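PDB 3WIW: glycosyl hydrolase family 88 from Pedobacter heparinus, which hydrolyses heparin-derived saccharides to release unsaturated glucuronyl residues and is built as an alpha6/alpha6-barrel. Local coordinates for residues Arg71-Phe77 against Phe119-Ser124; Asp113-Leu117 against Ile172-Asn178; Ala145-Tyr149 against Glu193-Ala197; Lys199-Val203 against Thr262-Phe267. All coordinates share one frame; numbering follows the deposited sequence. Where two conformers were deposited one is given.

Contact 1 of 4, residues Arg71-Phe77 against Phe119-Ser124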
# COMPACT_ATOMS: atom_id res chain seq x y z
N ARG A 71 -3.90 -17.31 -0.49
CA ARG A 71 -3.75 -17.08 0.95
C ARG A 71 -2.71 -16.02 1.30
O ARG A 71 -2.67 -15.53 2.43
CB ARG A 71 -3.36 -18.39 1.63
CG ARG A 71 -1.95 -18.83 1.29
CD ARG A 71 -1.50 -19.99 2.15
NE ARG A 71 -0.20 -20.47 1.72
CZ ARG A 71 -0.01 -21.33 0.72
NH1 ARG A 71 1.21 -21.71 0.39
NH2 ARG A 71 -1.05 -21.79 0.04
N ASP A 72 -1.86 -15.68 0.35
CA ASP A 72 -0.73 -14.76 0.60
C ASP A 72 -1.22 -13.32 0.65
O ASP A 72 -1.95 -12.87 -0.24
CB ASP A 72 0.29 -14.97 -0.52
CG ASP A 72 1.55 -14.15 -0.37
OD1 ASP A 72 1.49 -12.92 -0.50
OD2 ASP A 72 2.64 -14.76 -0.24
N TRP A 73 -0.78 -12.56 1.65
CA TRP A 73 -1.29 -11.20 1.82
C TRP A 73 -1.01 -10.26 0.65
O TRP A 73 -1.68 -9.22 0.51
CB TRP A 73 -0.77 -10.58 3.11
CG TRP A 73 0.65 -10.02 3.04
CD1 TRP A 73 1.81 -10.70 3.28
CD2 TRP A 73 1.02 -8.66 2.77
NE1 TRP A 73 2.89 -9.83 3.19
CE2 TRP A 73 2.43 -8.58 2.87
CE3 TRP A 73 0.30 -7.50 2.46
CZ2 TRP A 73 3.14 -7.38 2.66
CZ3 TRP A 73 0.99 -6.32 2.25
CH2 TRP A 73 2.40 -6.26 2.35
N THR A 74 -0.02 -10.59 -0.18
CA THR A 74 0.34 -9.74 -1.30
C THR A 74 -0.34 -10.17 -2.59
O THR A 74 -0.10 -9.57 -3.61
CB THR A 74 1.87 -9.75 -1.58
OG1 THR A 74 2.23 -10.99 -2.22
CG2 THR A 74 2.70 -9.54 -0.30
N THR A 75 -1.22 -11.18 -2.54
CA THR A 75 -1.66 -11.80 -3.78
C THR A 75 -2.51 -10.87 -4.67
O THR A 75 -2.57 -11.04 -5.90
CB THR A 75 -2.40 -13.12 -3.47
OG1 THR A 75 -2.47 -13.91 -4.66
CG2 THR A 75 -3.80 -12.87 -2.92
N GLY A 76 -3.19 -9.90 -4.07
CA GLY A 76 -4.03 -8.98 -4.82
C GLY A 76 -3.28 -7.89 -5.55
O GLY A 76 -3.89 -7.24 -6.42
N PHE A 77 -2.01 -7.64 -5.23
CA PHE A 77 -1.31 -6.51 -5.82
C PHE A 77 -1.08 -6.62 -7.32
O PHE A 77 -1.31 -5.66 -8.04
CB PHE A 77 0.02 -6.23 -5.11
CG PHE A 77 -0.16 -5.71 -3.71
CD1 PHE A 77 -0.75 -4.46 -3.48
CD2 PHE A 77 0.25 -6.47 -2.61
CE1 PHE A 77 -0.90 -3.94 -2.20
CE2 PHE A 77 0.10 -5.97 -1.31
CZ PHE A 77 -0.49 -4.72 -1.10
N PHE A 119 -5.90 -5.25 1.08
CA PHE A 119 -4.83 -5.45 0.12
C PHE A 119 -5.19 -6.57 -0.88
O PHE A 119 -4.85 -6.47 -2.06
CB PHE A 119 -3.55 -5.86 0.85
CG PHE A 119 -2.91 -4.77 1.67
CD1 PHE A 119 -2.58 -3.53 1.12
CD2 PHE A 119 -2.55 -5.03 2.99
CE1 PHE A 119 -1.87 -2.57 1.90
CE2 PHE A 119 -1.87 -4.09 3.76
CZ PHE A 119 -1.53 -2.87 3.21
N MET A 120 -5.82 -7.63 -0.39
CA MET A 120 -6.03 -8.83 -1.22
C MET A 120 -7.20 -8.71 -2.18
O MET A 120 -7.05 -8.99 -3.36
CB MET A 120 -6.23 -10.05 -0.31
CG MET A 120 -4.97 -10.33 0.54
SD MET A 120 -5.28 -11.42 1.95
CE MET A 120 -5.30 -12.97 1.12
N LEU A 121 -8.38 -8.33 -1.66
CA LEU A 121 -9.59 -8.17 -2.48
C LEU A 121 -9.80 -6.76 -2.98
O LEU A 121 -10.21 -6.56 -4.11
CB LEU A 121 -10.83 -8.59 -1.71
CG LEU A 121 -11.02 -10.09 -1.54
CD1 LEU A 121 -12.13 -10.36 -0.53
CD2 LEU A 121 -11.42 -10.70 -2.87
N TYR A 122 -9.59 -5.76 -2.13
CA TYR A 122 -9.91 -4.41 -2.60
C TYR A 122 -8.91 -3.93 -3.68
O TYR A 122 -9.31 -3.25 -4.64
CB TYR A 122 -10.06 -3.42 -1.45
CG TYR A 122 -10.75 -2.14 -1.87
CD1 TYR A 122 -12.08 -2.15 -2.28
CD2 TYR A 122 -10.06 -0.92 -1.87
CE1 TYR A 122 -12.71 -0.98 -2.67
CE2 TYR A 122 -10.67 0.26 -2.28
CZ TYR A 122 -12.02 0.22 -2.66
OH TYR A 122 -12.67 1.38 -3.06
N CYS A 123 -7.62 -4.28 -3.59
CA CYS A 123 -6.70 -3.96 -4.67
C CYS A 123 -6.99 -4.68 -5.98
O CYS A 123 -6.61 -4.19 -7.03
CB CYS A 123 -5.24 -4.23 -4.27
SG CYS A 123 -4.65 -3.25 -2.87
N SER A 124 -7.65 -5.83 -5.90
CA SER A 124 -7.88 -6.63 -7.10
C SER A 124 -9.31 -6.42 -7.59
O SER A 124 -9.54 -5.62 -8.51
CB SER A 124 -7.55 -8.11 -6.82
OG SER A 124 -8.29 -8.60 -5.72
O HOH W 1 -2.65 -8.31 -1.83

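Contact 2 of 4, residues Asp113-Leu117 against Ile172-Asn178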
# COMPACT_ATOMS: atom_id res chain seq x y z
N ASP A 113 -9.49 -14.83 8.68
CA ASP A 113 -8.43 -14.76 9.70
C ASP A 113 -7.47 -13.58 9.61
O ASP A 113 -6.45 -13.55 10.31
CB ASP A 113 -7.64 -16.06 9.75
CG ASP A 113 -6.82 -16.33 8.48
OD1 ASP A 113 -6.91 -15.57 7.50
OD2 ASP A 113 -6.08 -17.35 8.48
N THR A 114 -7.78 -12.59 8.78
CA THR A 114 -6.83 -11.50 8.57
C THR A 114 -7.44 -10.15 8.18
O THR A 114 -8.45 -10.07 7.45
CB THR A 114 -5.79 -11.89 7.49
OG1 THR A 114 -4.81 -10.84 7.35
CG2 THR A 114 -6.45 -12.16 6.12
N HIS A 115 -6.80 -9.07 8.64
CA HIS A 115 -7.19 -7.74 8.19
C HIS A 115 -6.83 -7.46 6.74
O HIS A 115 -7.34 -6.49 6.17
CB HIS A 115 -6.52 -6.67 9.06
CG HIS A 115 -5.04 -6.55 8.86
ND1 HIS A 115 -4.42 -5.34 8.64
CD2 HIS A 115 -4.06 -7.49 8.89
CE1 HIS A 115 -3.12 -5.54 8.52
NE2 HIS A 115 -2.87 -6.83 8.69
N ASP A 116 -6.01 -8.32 6.12
CA ASP A 116 -5.41 -8.01 4.81
C ASP A 116 -6.36 -8.19 3.62
O ASP A 116 -5.94 -8.11 2.47
CB ASP A 116 -4.11 -8.79 4.60
CG ASP A 116 -2.96 -8.24 5.40
OD1 ASP A 116 -2.90 -7.01 5.58
OD2 ASP A 116 -2.11 -9.05 5.86
N LEU A 117 -7.65 -8.37 3.89
CA LEU A 117 -8.66 -8.44 2.83
C LEU A 117 -8.70 -7.17 1.98
O LEU A 117 -9.08 -7.22 0.81
CB LEU A 117 -10.04 -8.68 3.42
CG LEU A 117 -10.14 -10.01 4.17
CD1 LEU A 117 -11.52 -10.10 4.83
CD2 LEU A 117 -9.88 -11.21 3.25
N ILE A 172 -1.66 -3.72 13.73
CA ILE A 172 -0.46 -3.18 13.09
C ILE A 172 -0.78 -1.91 12.30
O ILE A 172 -1.92 -1.71 11.89
CB ILE A 172 0.25 -4.24 12.20
CG1 ILE A 172 -0.54 -4.62 10.92
CG2 ILE A 172 0.54 -5.48 13.03
CD1 ILE A 172 0.15 -5.74 10.11
N ILE A 173 0.22 -1.06 12.11
CA ILE A 173 0.02 0.19 11.40
C ILE A 173 -0.51 -0.07 9.97
O ILE A 173 -1.31 0.73 9.44
CB ILE A 173 1.33 1.04 11.42
CG1 ILE A 173 1.05 2.48 11.00
CG2 ILE A 173 2.42 0.43 10.51
CD1 ILE A 173 0.29 3.31 12.05
N ASP A 174 -0.07 -1.17 9.36
CA ASP A 174 -0.48 -1.53 7.99
C ASP A 174 -2.01 -1.65 7.88
O ASP A 174 -2.57 -1.49 6.79
CB ASP A 174 0.13 -2.86 7.52
CG ASP A 174 1.56 -3.13 8.03
OD1 ASP A 174 1.88 -2.89 9.22
OD2 ASP A 174 2.33 -3.71 7.24
N ASN A 175 -2.68 -1.95 8.99
CA ASN A 175 -4.13 -2.15 9.03
C ASN A 175 -4.86 -0.87 8.58
O ASN A 175 -5.99 -0.95 8.10
CB ASN A 175 -4.54 -2.61 10.44
CG ASN A 175 -5.86 -3.40 10.52
OD1 ASN A 175 -5.95 -4.34 11.33
ND2 ASN A 175 -6.89 -3.02 9.75
N LEU A 176 -4.23 0.31 8.72
CA LEU A 176 -4.85 1.53 8.18
C LEU A 176 -5.21 1.38 6.70
O LEU A 176 -6.21 1.92 6.23
CB LEU A 176 -3.97 2.77 8.38
CG LEU A 176 -3.82 3.23 9.83
CD1 LEU A 176 -2.61 4.15 9.91
CD2 LEU A 176 -5.09 3.93 10.33
N MET A 177 -4.35 0.69 5.94
CA MET A 177 -4.56 0.60 4.49
C MET A 177 -5.81 -0.20 4.19
O MET A 177 -6.50 0.09 3.20
CB MET A 177 -3.34 -0.05 3.84
CG MET A 177 -2.05 0.73 4.06
SD MET A 177 -2.04 2.34 3.25
CE MET A 177 -2.05 1.80 1.53
N ASN A 178 -6.09 -1.20 5.02
CA ASN A 178 -7.24 -2.07 4.85
C ASN A 178 -8.57 -1.38 5.17
O ASN A 178 -9.62 -1.91 4.87
CB ASN A 178 -7.02 -3.34 5.66
CG ASN A 178 -5.97 -4.21 5.04
OD1 ASN A 178 -6.09 -4.59 3.87
ND2 ASN A 178 -4.91 -4.53 5.79

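Contact 3 of 4, residues Ala145-Tyr149 against Glu193-Ala197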
# COMPACT_ATOMS: atom_id res chain seq x y z
N ALA A 145 -16.05 -7.82 2.56
CA ALA A 145 -16.22 -6.71 3.48
C ALA A 145 -16.87 -7.14 4.79
O ALA A 145 -16.49 -6.67 5.86
CB ALA A 145 -17.00 -5.58 2.84
N ALA A 146 -17.83 -8.05 4.72
CA ALA A 146 -18.46 -8.55 5.94
C ALA A 146 -17.43 -9.26 6.79
O ALA A 146 -17.41 -9.11 8.02
CB ALA A 146 -19.63 -9.48 5.61
N ASN A 147 -16.54 -10.02 6.16
CA ASN A 147 -15.49 -10.73 6.91
C ASN A 147 -14.46 -9.80 7.53
O ASN A 147 -13.96 -10.06 8.63
CB ASN A 147 -14.81 -11.77 6.02
CG ASN A 147 -15.68 -13.00 5.79
OD1 ASN A 147 -16.47 -13.38 6.67
ND2 ASN A 147 -15.56 -13.60 4.62
N LEU A 148 -14.17 -8.70 6.85
CA LEU A 148 -13.25 -7.72 7.40
C LEU A 148 -13.89 -7.02 8.60
O LEU A 148 -13.28 -6.87 9.67
CB LEU A 148 -12.84 -6.72 6.33
CG LEU A 148 -11.83 -5.66 6.79
CD1 LEU A 148 -10.59 -6.30 7.41
CD2 LEU A 148 -11.44 -4.78 5.60
N TYR A 149 -15.15 -6.60 8.44
CA TYR A 149 -15.85 -5.94 9.52
C TYR A 149 -15.98 -6.84 10.74
O TYR A 149 -15.92 -6.37 11.87
CB TYR A 149 -17.24 -5.52 9.05
CG TYR A 149 -18.15 -5.08 10.17
CD1 TYR A 149 -17.96 -3.85 10.81
CD2 TYR A 149 -19.19 -5.89 10.59
CE1 TYR A 149 -18.80 -3.44 11.83
CE2 TYR A 149 -20.03 -5.50 11.59
CZ TYR A 149 -19.84 -4.27 12.21
OH TYR A 149 -20.73 -3.91 13.21
N GLU A 193 -22.47 0.85 9.83
CA GLU A 193 -21.57 0.34 10.87
C GLU A 193 -20.23 -0.10 10.31
O GLU A 193 -19.21 -0.01 11.01
CB GLU A 193 -22.21 -0.77 11.71
CG GLU A 193 -23.34 -0.28 12.67
CD GLU A 193 -23.62 -1.22 13.83
OE1 GLU A 193 -24.60 -1.94 13.72
OE2 GLU A 193 -22.88 -1.25 14.85
N TRP A 194 -20.20 -0.52 9.05
CA TRP A 194 -18.91 -0.86 8.42
C TRP A 194 -18.07 0.40 8.25
O TRP A 194 -16.87 0.41 8.56
CB TRP A 194 -19.11 -1.50 7.04
CG TRP A 194 -19.74 -2.88 7.05
CD1 TRP A 194 -20.15 -3.61 8.14
CD2 TRP A 194 -20.04 -3.68 5.90
NE1 TRP A 194 -20.69 -4.82 7.73
CE2 TRP A 194 -20.62 -4.89 6.36
CE3 TRP A 194 -19.86 -3.50 4.52
CZ2 TRP A 194 -21.03 -5.91 5.49
CZ3 TRP A 194 -20.28 -4.51 3.65
CH2 TRP A 194 -20.85 -5.70 4.13
N PHE A 195 -18.69 1.45 7.72
CA PHE A 195 -18.00 2.72 7.52
C PHE A 195 -17.53 3.28 8.87
O PHE A 195 -16.37 3.69 9.01
CB PHE A 195 -18.94 3.70 6.81
CG PHE A 195 -18.34 5.04 6.53
CD1 PHE A 195 -18.34 6.03 7.49
CD2 PHE A 195 -17.77 5.30 5.29
CE1 PHE A 195 -17.77 7.28 7.23
CE2 PHE A 195 -17.20 6.53 5.02
CZ PHE A 195 -17.20 7.52 5.99
N ASP A 196 -18.42 3.27 9.86
CA ASP A 196 -18.12 3.81 11.18
C ASP A 196 -17.01 3.01 11.86
O ASP A 196 -16.17 3.59 12.57
CB ASP A 196 -19.36 3.83 12.08
CG ASP A 196 -20.47 4.74 11.54
OD1 ASP A 196 -20.19 5.61 10.69
OD2 ASP A 196 -21.62 4.58 11.99
N ALA A 197 -16.97 1.70 11.63
CA ALA A 197 -15.93 0.87 12.22
C ALA A 197 -14.56 1.26 11.67
O ALA A 197 -13.59 1.35 12.41
CB ALA A 197 -16.21 -0.60 11.95
O HOH W 2 -19.78 -1.93 14.97

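Contact 4 of 4, residues Lys199-Val203 against Thr262-Phe267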
# COMPACT_ATOMS: atom_id res chain seq x y z
N LYS A 199 -13.74 4.16 10.47
CA LYS A 199 -13.39 5.48 10.98
C LYS A 199 -12.92 5.37 12.44
O LYS A 199 -11.92 5.96 12.83
CB LYS A 199 -14.57 6.44 10.87
CG LYS A 199 -14.16 7.84 11.32
CD LYS A 199 -15.24 8.88 11.11
CE LYS A 199 -14.64 10.26 11.40
NZ LYS A 199 -15.66 11.33 11.26
N THR A 200 -13.62 4.56 13.23
CA THR A 200 -13.20 4.32 14.62
C THR A 200 -11.79 3.73 14.71
O THR A 200 -10.97 4.17 15.52
CB THR A 200 -14.20 3.42 15.35
OG1 THR A 200 -15.47 4.08 15.39
CG2 THR A 200 -13.74 3.16 16.80
N HIS A 201 -11.49 2.75 13.86
CA HIS A 201 -10.14 2.19 13.81
C HIS A 201 -9.10 3.28 13.58
O HIS A 201 -8.05 3.33 14.25
CB HIS A 201 -10.06 1.11 12.73
CG HIS A 201 -8.73 0.42 12.67
ND1 HIS A 201 -8.57 -0.91 13.03
CD2 HIS A 201 -7.50 0.88 12.34
CE1 HIS A 201 -7.31 -1.24 12.91
NE2 HIS A 201 -6.63 -0.18 12.48
N ALA A 202 -9.36 4.17 12.62
CA ALA A 202 -8.44 5.26 12.31
C ALA A 202 -8.26 6.19 13.52
O ALA A 202 -7.14 6.66 13.78
CB ALA A 202 -8.91 6.04 11.08
N VAL A 203 -9.34 6.49 14.22
CA VAL A 203 -9.25 7.35 15.41
C VAL A 203 -8.45 6.67 16.54
O VAL A 203 -7.53 7.28 17.11
CB VAL A 203 -10.65 7.79 15.89
CG1 VAL A 203 -10.54 8.54 17.21
CG2 VAL A 203 -11.32 8.67 14.83
N THR A 262 -13.66 10.25 4.48
CA THR A 262 -14.55 10.68 5.58
C THR A 262 -14.72 12.18 5.69
O THR A 262 -15.67 12.65 6.31
CB THR A 262 -14.04 10.21 6.96
OG1 THR A 262 -12.86 10.94 7.30
CG2 THR A 262 -13.76 8.73 6.96
N LYS A 263 -13.76 12.92 5.15
CA LYS A 263 -13.68 14.38 5.24
C LYS A 263 -13.51 14.91 6.66
O LYS A 263 -13.75 16.08 6.91
CB LYS A 263 -14.83 15.08 4.51
CG LYS A 263 -14.93 14.67 3.04
CD LYS A 263 -13.62 14.85 2.30
CE LYS A 263 -13.29 16.31 2.10
NZ LYS A 263 -14.20 16.94 1.12
N ASP A 264 -13.06 14.06 7.58
CA ASP A 264 -12.83 14.51 8.95
C ASP A 264 -11.48 15.20 9.01
O ASP A 264 -10.44 14.59 8.76
CB ASP A 264 -12.89 13.32 9.91
CG ASP A 264 -12.96 13.75 11.36
OD1 ASP A 264 -12.20 14.66 11.75
OD2 ASP A 264 -13.79 13.20 12.11
N LYS A 265 -11.50 16.50 9.32
CA LYS A 265 -10.30 17.32 9.31
C LYS A 265 -9.20 16.83 10.26
O LYS A 265 -8.02 17.09 10.03
CB LYS A 265 -10.66 18.78 9.60
CG LYS A 265 -11.37 19.46 8.44
CD LYS A 265 -10.46 19.58 7.22
CE LYS A 265 -11.14 20.36 6.11
NZ LYS A 265 -11.76 21.62 6.62
N LYS A 266 -9.57 16.09 11.30
CA LYS A 266 -8.56 15.54 12.21
C LYS A 266 -7.58 14.64 11.45
O LYS A 266 -6.37 14.61 11.74
CB LYS A 266 -9.19 14.73 13.32
CG LYS A 266 -9.95 15.56 14.30
CD LYS A 266 -10.61 14.67 15.34
CE LYS A 266 -11.38 15.49 16.36
NZ LYS A 266 -11.87 14.64 17.48
N PHE A 267 -8.07 13.93 10.44
CA PHE A 267 -7.23 13.04 9.67
C PHE A 267 -6.25 13.80 8.76
O PHE A 267 -5.10 13.39 8.63
CB PHE A 267 -8.08 12.08 8.85
CG PHE A 267 -8.92 11.14 9.67
CD1 PHE A 267 -8.49 10.67 10.91
CD2 PHE A 267 -10.14 10.70 9.18
CE1 PHE A 267 -9.28 9.76 11.63
CE2 PHE A 267 -10.94 9.82 9.90
CZ PHE A 267 -10.51 9.34 11.12

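Contact 1 of 4, residues Arg71-Phe77 against Phe119-Ser124
W73, G76 and F119 meet at a single water molecule. Water 1 donates to W73 O at 2.7 Å and accepts from G76 N at 2.8 Å; a weak bond runs from it to F119 O. It links backbone groups of the loop 71-77 to a carbonyl near the start of helix 117-132. Beside it the chains come close because G76 has no side chain, and its CA lies 3.4 Å from M120 O in a CA-H...O contact. The same carbonyl receives S124 OG at 2.7 Å, in its plane and on a lone pair, where the helix widens into a pi-type turn. M120 lies along the loop: its chain bends at the last torsion (chi3 79°), which lays CE 3.6 Å from D72 O. W73 directs the edge of its six-membered ring at one face of F119 in a T-shaped pair with planes at 63°. F77 CZ lies 3.3 Å from F119 CD1, and C123 SG lies 3.9 Å from F77 CE1. An Asx turn stiffens the loop, D72 OD1 accepting from T74 N and, in addition, from T74 OG1. F119 adjoins the predicted nucleophile D116 and W250 of helix 245-262, predicted to bind substrate, so the cluster probably lines the active site. Helix 375-392 sets Y380 against F119 and Y379 against F77, and R57 of strand 55-59 forms a salt bridge with D72.

Contact 2 of 4, residues Asp113-Leu117 against Ile172-Asn178
The imidazole of H115 is wedged among groups that reach it at different tilts. D116 OD1 lies 3.1 Å above one face of the ring, offset toward the rim, while the backbone C of D174 stands at the ring edge, near its plane. The side chain of N175 crosses the ring obliquely, with planes 41° apart, and the amide of N178 is almost perpendicular to it, at 81°. I172 adds an apolar end, its CD1 3.5 Å from H115 NE2; CG1 sits between the backbone N and carbonyl carbon (chi1 70°), which aims the longer branch at the imidazole. In the alpha6/alpha6-barrel this packing joins the loop leading into helix 117-132 to the turn at I172-N175 and the first turn of helix 175-188, and it carries the two predicted catalytic aspartates, the nucleophile D116 and the proton donor D174. D116 OD1 and D174 OD2 are 6.4 Å apart. N178 ND2 donates to D116 OD1 at 3.2 Å, on the anti side and somewhat out of the carboxylate plane, and N178 OD1 accepts from F119 N, so one amide ties the carboxylate to the first turn of helix 117-132. An alanine here is likely to leave the D116 carboxylate freer to turn, and F119 N without its acceptor. An ST turn, D116 N to T114 OG1 at 3.1 Å, spans H115 and fixes the backbone that carries it. D116 OD1 also bonds to a bound buffer molecule, and D174 is held by H218, with a weak bond from W250 NE1.

Contact 3 of 4, residues Ala145-Tyr149 against Glu193-Ala197
Ring contacts dominate where Y149 meets W194. W194 CD1 approaches one face of the tyrosine, 3.2 Å from Y149 CG and offset toward the rim. The two side chains cross at about a right angle, yet the tyrosine ring and the five-membered ring of W194 are inclined by 40°, with centroids 4.4 Å apart, an oblique pairing. A CH-pi interaction accompanies it: Y149 CB stands over the face of the five-membered ring, 3.9 Å from its centroid. With CG anti to the backbone N (chi1 168°), the tyrosine extends from its helix toward 193-197 and exposes both CB and a ring face to the indole.

The apolar contacts involve alanines on both helices. A145 CB touches W194 CZ3 at 3.5 Å, and A146 lies against CZ2, so the benzo end of the indole rests on the small residues one turn before Y149. On the opposite helix, A197 CB meets the tyrosine at its edge, 3.8 Å from Y149 CE1.

Polar linkage across the contact goes through solvent. Water 2 lies 2.8 Å from Y149 OH and donates to E193 OE2 at 3.2 Å.

The short helical segments run in broadly the same direction, crossing at 49°, and A185 of helix 175-188 packs against both A145 and W194. Same-sense neighbours backed by a third helix, well away from the chain's centre, are consistent with the outer layer of an alpha6/alpha6-barrel.

Contact 4 of 4, residues Lys199-Val203 against Thr262-Phe267
K199 is stretched out, with CG anti to the backbone N (chi1 -176°) and every later torsion extended, and this full length carries its NZ across to D264. D264 likewise holds CG anti to its own N (chi1 -168°), so that the two side chains cross at about a right angle. The resulting salt bridge, K199 NZ to D264 OD2 at 2.8 Å, uses the anti lone pair of OD2. The other oxygen serves its own segment: D264 OD1 accepts from K266 N at 3.0 Å, also on an anti lone pair, so that D264 is the N-cap of helix 265-279. The segment thus forms the tight connection between successive helices of the alpha6/alpha6-barrel, with K263 leaving helix 245-262 at positive phi and an ST turn, D264 N to T262 OG1 at 3.1 Å, closing the corner. A leucine in place of D264 would probably leave K199 without its counter-charge and the first turn of helix 265-279 without its side-chain cap. Beside the ionic pair, F267 presents the end of its ring to helix 192-208. Its CZ lies 3.7 Å from A202 CB and 3.9 Å from V203 CG2, while the aliphatic part of K199 passes at the ring edge, K199 CG 4.0 Å from F267 CZ. S258 and Y259 of helix 245-262 touch F267 as well, and T262 OG1 bonds to S258 O.

Overall arrangement
The four contacts trace a path from the barrel interior outward. Contacts 1 and 2 have centres about 11 Å apart, each about 10 Å from the chain's centre, and interlock along the sequence; both hold residues at the entry to helix 117-132, next to the predicted active site. Contact 3 also alternates with contact 2, touching it through L148, whereas contact 4 follows the other three. Contacts 3 and 4 share helix 192-208, with centres about 15 Å apart, and meet where F195 packs on T262. The centres of contacts 1 and 4 are about 24 Å apart. The loops carrying predicted catalytic residues thus join the peripheral packing through helices 117-132, 138-150, 175-188, 192-208 and 265-279.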